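Local coordinates for putative HpcE protein (Mycolicibacterium smegmatis, PDB 6V77) that belongs to the FAH superfamily of metal-binding proteins and holds a zinc ion on three acidic side chains, at residues B[124-129]-B[145-150]; B[205-210]-B[240-245]. One frame throughout, in Å; residues are numbered along the deposited sequence. Where two conformers were deposited one is given.

In the fold
Following the chain from the N terminus, contact 1 comes first: strand 118-128 carries the zinc ligands Glu121 and Glu123 and then runs on into it. A loop of 15 residues brings the chain back as strand 144-155, which pairs antiparallel with 118-128 to close contact 1 and leads on to the third ligand, Asp152. Contact 2 follows in series: strand 204-210, an edge strand of the second, five-stranded sheet within this chain, is met by the loop 240-245 after helix 218-226 and strand 236-238. The two contacts neither nest nor cross. Their centres lie about 18 Å apart, contact 1 building the core sheet and contact 2 joining the second sheet to the zinc site.

Contact 1: residues B[124-129]-B[145-150]; sequences LVVVMG and AGVSVG
Leu124 lays CD1 over the side of Val147, 3.7 Å from its CB. With CG anti to the backbone N (chi1 175°), the leucine reaches across to the neighbouring strand, and the two side chains cross obliquely. Both belong to an antiparallel beta ladder in the core sheet of this FAH-family domain, built by 124-128 and 145-150. Leu124, Val126, Val147 and Val149 line one face, where Val218 of helix 218-226 packs on Leu124 and Val126, and Ile265 of strand 260-265 on Leu124 and Val149. Val125, Val127 and Ser148 line the other, against strand 177-185; there Ser148 OG is bound to the backbone O of Glu182.

Val125 and Ser148 form a hydrogen-bonded pair, Val125 N giving to Ser148 O at 2.9 Å and Ser148 N to Val125 O at 2.8 Å. The latter oxygen also receives a CA-H contact from Val147 CA, 3.1 Å away. Beyond this pair, toward Gly150, Val125 CG2 packs directly on the glycine backbone, 3.6 Å from Gly150 CA. Leu124 with Val149 and Val126 with Val147 are non-hydrogen-bonded pairs; in the second, Val126 CG2 and Val147 CG1 touch only loosely.

Toward Gly129 the ladder ends in a classic beta bulge, Ala145 and Gly146 both facing Val127. Val127 N gives a straight bond to Gly146 O (3.0 Å, 166° at the hydrogen). Val127 O is shared by two amides: Ala145 N approaches in the carbonyl plane at 2.9 Å, and Gly146 N adds a weak bond at 3.4 Å.

Contact 2: residues B[205-210]-B[240-245]; sequences TVQHSR and GTPSGV
The nitrogen end of the Gln207 carboxamide is covered on both faces: the ring of Pro242 lies over one, its CG 3.9 Å from NE2, and Val245 CG1 lies over the other, 3.8 Å from the same nitrogen. Around the NH2 end stand three oxygens of the loop 240-245. Thr241 OG1 is close to the amide plane, 14° out of it, and takes the one well-formed bond (2.8 Å from Gln207 NE2, 161° at the hydrogen). The backbone O of Pro242, though 2.7 Å from NE2, is met at a bent angle and its bond is weak, as is the longer one from NE2 to Ser243 O.

Gln207 belongs to strand 204-210, where Val206 and Gln207 form a classic beta bulge against Ala199. Its chain is extended beyond CG (chi2 -176°), which carries the amide past Ser243 O into the loop and lets CG rest 3.2 Å from that oxygen. Gly244 packs against the bulge, its CA 3.3 Å from Val206 O in a CA-H contact; having no side chain, it lets the backbones come this close. Further along the strand, Ser209 CB meets Pro242 CB at 3.5 Å. A water bridges the backbones, accepting from His208 N and donating to Ser243 O.

Gln207 OE1 accepts from the backbone N of Val122, and Thr241 OG1 is also bonded to the O of Val122, so it probably donates there while accepting from Gln207. Gln207 and Thr241 thus grip both backbone polar atoms of Val122, between the zinc ligands Glu121 and Glu123; with Gly240 N bonded to Glu123 OE1, the arrangement is consistent with a second shell that positions the metal-binding strand.

Contact 1: residues B[124-129]-B[145-150]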
# COMPACT_ATOMS: atom_id res chain seq x y z
N LEU B 124 -8.64 9.55 13.62
CA LEU B 124 -8.00 8.61 14.53
C LEU B 124 -7.22 7.60 13.70
O LEU B 124 -7.75 7.02 12.75
CB LEU B 124 -9.03 7.89 15.39
CG LEU B 124 -8.47 6.79 16.30
CD1 LEU B 124 -7.64 7.42 17.39
CD2 LEU B 124 -9.61 5.98 16.91
N VAL B 125 -5.94 7.41 14.05
CA VAL B 125 -5.08 6.43 13.39
C VAL B 125 -4.88 5.27 14.34
O VAL B 125 -4.63 5.47 15.54
CB VAL B 125 -3.73 7.07 13.00
CG1 VAL B 125 -2.79 6.01 12.40
CG2 VAL B 125 -3.95 8.17 11.98
N VAL B 126 -5.00 4.05 13.81
CA VAL B 126 -4.84 2.80 14.54
C VAL B 126 -3.63 2.08 13.99
O VAL B 126 -3.46 1.99 12.77
CB VAL B 126 -6.11 1.93 14.42
CG1 VAL B 126 -5.87 0.52 15.05
CG2 VAL B 126 -7.31 2.64 15.07
N VAL B 127 -2.77 1.57 14.88
CA VAL B 127 -1.59 0.81 14.48
C VAL B 127 -1.75 -0.59 15.05
O VAL B 127 -1.99 -0.73 16.25
CB VAL B 127 -0.28 1.45 14.99
CG1 VAL B 127 0.93 0.61 14.57
CG2 VAL B 127 -0.14 2.87 14.48
N MET B 128 -1.64 -1.61 14.20
CA MET B 128 -1.85 -2.98 14.63
C MET B 128 -0.67 -3.50 15.44
O MET B 128 0.49 -3.24 15.11
CB MET B 128 -2.08 -3.88 13.42
CG MET B 128 -3.27 -3.46 12.54
SD MET B 128 -4.82 -3.43 13.48
CE MET B 128 -5.02 -5.17 13.94
N GLY B 129 -0.98 -4.29 16.48
CA GLY B 129 0.04 -4.94 17.29
C GLY B 129 0.06 -6.45 17.07
O GLY B 129 1.03 -7.13 17.41
N ALA B 145 -1.95 -2.23 18.72
CA ALA B 145 -0.84 -1.72 19.52
C ALA B 145 -1.22 -0.41 20.19
O ALA B 145 -1.09 -0.26 21.41
CB ALA B 145 0.39 -1.53 18.63
N GLY B 146 -1.65 0.56 19.41
CA GLY B 146 -2.07 1.82 19.98
C GLY B 146 -2.67 2.70 18.92
O GLY B 146 -2.86 2.28 17.78
N VAL B 147 -2.97 3.95 19.30
CA VAL B 147 -3.63 4.89 18.41
C VAL B 147 -2.78 6.15 18.33
O VAL B 147 -1.93 6.40 19.18
CB VAL B 147 -5.05 5.26 18.88
CG1 VAL B 147 -5.93 4.01 18.92
CG2 VAL B 147 -5.02 5.97 20.27
N SER B 148 -3.01 6.94 17.29
CA SER B 148 -2.32 8.21 17.17
C SER B 148 -3.22 9.19 16.43
O SER B 148 -4.35 8.87 16.05
CB SER B 148 -0.94 8.02 16.50
OG SER B 148 -0.14 9.19 16.69
N VAL B 149 -2.70 10.40 16.22
CA VAL B 149 -3.43 11.44 15.50
C VAL B 149 -2.96 11.44 14.05
O VAL B 149 -1.76 11.29 13.79
CB VAL B 149 -3.19 12.83 16.13
CG1 VAL B 149 -4.10 13.89 15.47
CG2 VAL B 149 -3.36 12.84 17.67
N GLY B 150 -3.89 11.61 13.11
CA GLY B 150 -3.52 11.71 11.71
C GLY B 150 -4.32 12.78 10.98
O GLY B 150 -5.37 13.24 11.45

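Contact 2: residues B[205-210]-B[240-245]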
# COMPACT_ATOMS: atom_id res chain seq x y z
N THR B 205 -12.21 26.71 14.81
CA THR B 205 -12.56 25.30 14.68
C THR B 205 -13.22 25.05 13.33
O THR B 205 -14.10 25.81 12.90
CB THR B 205 -13.51 24.84 15.80
OG1 THR B 205 -12.89 25.06 17.07
CG2 THR B 205 -13.81 23.34 15.66
N VAL B 206 -12.75 24.01 12.64
CA VAL B 206 -13.39 23.55 11.41
C VAL B 206 -13.88 22.11 11.52
O VAL B 206 -14.78 21.73 10.75
CB VAL B 206 -12.44 23.70 10.20
CG1 VAL B 206 -12.21 25.19 9.90
CG2 VAL B 206 -11.13 22.98 10.46
N GLN B 207 -13.32 21.29 12.41
CA GLN B 207 -13.87 19.97 12.70
C GLN B 207 -13.87 19.76 14.20
O GLN B 207 -12.96 20.21 14.90
CB GLN B 207 -13.07 18.86 12.03
CG GLN B 207 -13.16 18.85 10.50
CD GLN B 207 -12.42 17.66 9.91
OE1 GLN B 207 -11.19 17.66 9.87
NE2 GLN B 207 -13.16 16.63 9.51
N HIS B 208 -14.91 19.09 14.70
CA HIS B 208 -14.99 18.74 16.12
C HIS B 208 -16.06 17.69 16.33
O HIS B 208 -17.25 17.97 16.11
CB HIS B 208 -15.28 19.96 17.00
CG HIS B 208 -15.56 19.59 18.43
ND1 HIS B 208 -16.81 19.73 19.00
CD2 HIS B 208 -14.76 19.08 19.39
CE1 HIS B 208 -16.76 19.32 20.26
NE2 HIS B 208 -15.52 18.92 20.51
N SER B 209 -15.67 16.50 16.78
CA SER B 209 -16.61 15.41 16.96
C SER B 209 -16.01 14.43 17.97
O SER B 209 -15.03 14.74 18.65
CB SER B 209 -16.90 14.74 15.60
OG SER B 209 -18.02 13.87 15.69
N ARG B 210 -16.61 13.25 18.07
CA ARG B 210 -16.08 12.16 18.89
C ARG B 210 -16.14 10.88 18.08
O ARG B 210 -17.06 10.68 17.29
CB ARG B 210 -16.86 11.98 20.21
CG ARG B 210 -16.88 13.22 21.13
CD ARG B 210 -17.44 12.90 22.53
NE ARG B 210 -16.53 12.05 23.30
CZ ARG B 210 -15.62 12.52 24.16
NH1 ARG B 210 -14.82 11.67 24.80
NH2 ARG B 210 -15.50 13.82 24.36
N GLY B 240 -11.13 7.37 9.22
CA GLY B 240 -12.16 8.24 8.65
C GLY B 240 -12.22 9.59 9.34
O GLY B 240 -11.68 9.75 10.43
N THR B 241 -12.86 10.58 8.69
CA THR B 241 -12.91 11.92 9.25
C THR B 241 -14.35 12.38 9.50
O THR B 241 -15.26 12.05 8.72
CB THR B 241 -12.22 12.95 8.33
OG1 THR B 241 -11.95 14.14 9.07
CG2 THR B 241 -13.07 13.30 7.12
N PRO B 242 -14.59 13.14 10.56
CA PRO B 242 -15.92 13.70 10.81
C PRO B 242 -16.22 14.86 9.85
O PRO B 242 -15.43 15.20 8.97
CB PRO B 242 -15.83 14.19 12.27
CG PRO B 242 -14.37 14.47 12.50
CD PRO B 242 -13.63 13.45 11.63
N SER B 243 -17.39 15.44 10.03
CA SER B 243 -17.83 16.52 9.14
C SER B 243 -16.99 17.78 9.36
O SER B 243 -16.19 17.89 10.30
CB SER B 243 -19.30 16.82 9.36
OG SER B 243 -19.50 17.47 10.60
N GLY B 244 -17.20 18.76 8.48
CA GLY B 244 -16.46 20.00 8.53
C GLY B 244 -15.36 20.13 7.50
O GLY B 244 -14.66 21.16 7.48
N VAL B 245 -15.18 19.14 6.61
CA VAL B 245 -14.13 19.30 5.61
C VAL B 245 -14.48 20.47 4.68
O VAL B 245 -15.63 20.89 4.56
CB VAL B 245 -13.88 18.01 4.82
CG1 VAL B 245 -13.73 16.83 5.77
CG2 VAL B 245 -14.98 17.77 3.77
O HOH W 1 -16.71 17.85 13.10